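Local structure of CG5036 (Drosophila melanogaster, 4IGU) at residues F42-E46 with F47-N51. The protein probably binds G-protein alpha subunits through this RGS domain, accelerating GTP hydrolysis and inhibiting GDP dissociation. Numbering follows the deposited sequence.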
loop_
_atom_site.group_PDB
_atom_site.type_symbol
_atom_site.label_atom_id
_atom_site.label_comp_id
_atom_site.label_asym_id
_atom_site.label_seq_id
_atom_site.Cartn_x
_atom_site.Cartn_y
_atom_site.Cartn_z
ATOM N N PHE A 42 1.747 10.862 2.779
ATOM C CA PHE A 42 2.141 10.814 4.171
ATOM C C PHE A 42 3.245 9.791 4.401
ATOM O O PHE A 42 4.182 10.045 5.154
ATOM C CB PHE A 42 0.942 10.484 5.059
ATOM C CG PHE A 42 1.312 10.263 6.492
ATOM C CD1 PHE A 42 1.701 11.334 7.291
ATOM C CD2 PHE A 42 1.288 8.989 7.043
ATOM C CE1 PHE A 42 2.048 11.136 8.613
ATOM C CE2 PHE A 42 1.640 8.783 8.360
ATOM C CZ PHE A 42 2.019 9.860 9.149
ATOM N N LEU A 43 3.125 8.628 3.764
ATOM C CA LEU A 43 4.136 7.587 3.902
ATOM C C LEU A 43 5.473 8.044 3.333
ATOM O O LEU A 43 6.527 7.693 3.868
ATOM C CB LEU A 43 3.695 6.301 3.203
ATOM C CG LEU A 43 2.522 5.576 3.850
ATOM C CD1 LEU A 43 2.070 4.412 2.982
ATOM C CD2 LEU A 43 2.938 5.094 5.230
ATOM N N ARG A 44 5.429 8.798 2.239
ATOM C CA ARG A 44 6.661 9.311 1.636
ATOM C C ARG A 44 7.367 10.209 2.651
ATOM O O ARG A 44 8.581 10.097 2.873
ATOM C CB ARG A 44 6.356 10.058 0.329
ATOM C CG ARG A 44 7.573 10.664 -0.365
ATOM C CD ARG A 44 7.263 11.053 -1.812
ATOM N NE ARG A 44 6.987 9.870 -2.629
ATOM C CZ ARG A 44 5.770 9.465 -2.983
ATOM N NH1 ARG A 44 4.699 10.157 -2.605
ATOM N NH2 ARG A 44 5.622 8.371 -3.719
ATOM N N SER A 45 6.587 11.067 3.303
ATOM C CA SER A 45 7.103 11.946 4.347
ATOM C C SER A 45 7.721 11.128 5.479
ATOM O O SER A 45 8.524 11.634 6.261
ATOM C CB SER A 45 5.978 12.820 4.907
ATOM O OG SER A 45 5.331 12.160 5.986
ATOM N N GLU A 46 7.356 9.852 5.550
ATOM C CA GLU A 46 7.848 8.962 6.595
ATOM C C GLU A 46 8.882 7.953 6.087
ATOM O O GLU A 46 9.272 7.037 6.818
ATOM C CB GLU A 46 6.669 8.208 7.212
ATOM C CG GLU A 46 6.572 8.379 8.707
ATOM C CD GLU A 46 5.327 7.758 9.286
ATOM O OE1 GLU A 46 4.901 6.690 8.790
ATOM O OE2 GLU A 46 4.784 8.342 10.248
ATOM N N PHE A 47 9.315 8.113 4.838
ATOM C CA PHE A 47 10.255 7.173 4.220
ATOM C C PHE A 47 9.772 5.721 4.273
ATOM O O PHE A 47 10.551 4.805 4.541
ATOM C CB PHE A 47 11.639 7.295 4.870
ATOM C CG PHE A 47 12.168 8.701 4.895
ATOM C CD1 PHE A 47 12.823 9.227 3.792
ATOM C CD2 PHE A 47 12.002 9.498 6.017
ATOM C CE1 PHE A 47 13.309 10.527 3.808
ATOM C CE2 PHE A 47 12.482 10.796 6.043
ATOM C CZ PHE A 47 13.135 11.312 4.934
ATOM N N SER A 48 8.485 5.506 4.020
ATOM C CA SER A 48 7.964 4.146 3.965
ATOM C C SER A 48 6.963 3.963 2.831
ATOM O O SER A 48 6.150 3.038 2.864
ATOM C CB SER A 48 7.332 3.750 5.302
ATOM O OG SER A 48 6.269 4.623 5.636
ATOM N N GLU A 49 7.028 4.825 1.820
ATOM C CA GLU A 49 6.059 4.752 0.726
ATOM C C GLU A 49 6.183 3.451 -0.072
ATOM O O GLU A 49 5.261 3.081 -0.794
ATOM C CB GLU A 49 6.128 5.987 -0.191
ATOM C CG GLU A 49 7.244 5.976 -1.212
ATOM C CD GLU A 49 8.561 6.430 -0.632
ATOM O OE1 GLU A 49 8.665 6.547 0.613
ATOM O OE2 GLU A 49 9.498 6.672 -1.423
ATOM N N GLU A 50 7.305 2.746 0.076
ATOM C CA GLU A 50 7.476 1.459 -0.598
ATOM C C GLU A 50 6.454 0.436 -0.113
ATOM O O GLU A 50 6.146 -0.521 -0.826
ATOM C CB GLU A 50 8.891 0.904 -0.395
ATOM C CG GLU A 50 9.218 0.558 1.042
ATOM C CD GLU A 50 9.818 1.732 1.777
ATOM O OE1 GLU A 50 9.798 2.849 1.209
ATOM O OE2 GLU A 50 10.319 1.529 2.903
ATOM N N ASN A 51 5.933 0.639 1.093
ATOM C CA ASN A 51 4.905 -0.250 1.630
ATOM C C ASN A 51 3.605 -0.227 0.815
ATOM O O ASN A 51 3.062 -1.276 0.453
ATOM C CB ASN A 51 4.631 0.095 3.097
ATOM C CG ASN A 51 5.701 -0.440 4.024
ATOM O OD1 ASN A 51 6.478 -1.311 3.637
ATOM N ND2 ASN A 51 5.740 0.064 5.262
#
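Ser48 N donates to Leu43 O (2.9 Å) and Phe47 N to Arg44 O (2.9 Å), the paired bonds of a Schellman motif that closes helix 33-45 of the all-helical RGS domain and turns the chain toward helix 50-61. This bond pair makes Phe47 the C' residue, consistent with its positive phi (54°). Both bonds are nearly straight at hydrogen (170° and 163°), and both donors stand above the plane of the accepting carbonyl, Phe47 N further out of it. Leu43 O is gripped twice, because Glu46 N also donates to it at 2.9 Å, from the opposite face of the carbonyl to Ser48 N. Phe47 N lies close to that oxygen too, but its angle is too poor for a bond, leaving Arg44 O as its acceptor. Within the last helical turn, Ser45 OG donates to Phe42 O, and beyond the bend Asn51 N bonds Ser48 O at 3.0 Å.

Leu43 CD2 touches Ser48 OG at 3.4 Å, on the side facing helix 113-132, where Leu43 and Glu46 pack on Ser127 and the Glu46 carboxylate forms a salt bridge with Arg130. Arg44 NH2 is hydrogen-bonded to Gln40, and one guanidinium face is partly covered by Glu49 CB. Glu49 bends at chi2, bringing its carboxylate back over the Arg44 backbone. Arg44 NE and Glu49 OE2, 4.2 Å apart, can at most attract through charge, since no N-H points at the oxygen, which lies well out of the guanidinium plane; the nearest approach of that carboxylate to Arg44 is Glu49 OE1 against Arg44 CA, at 3.6 Å.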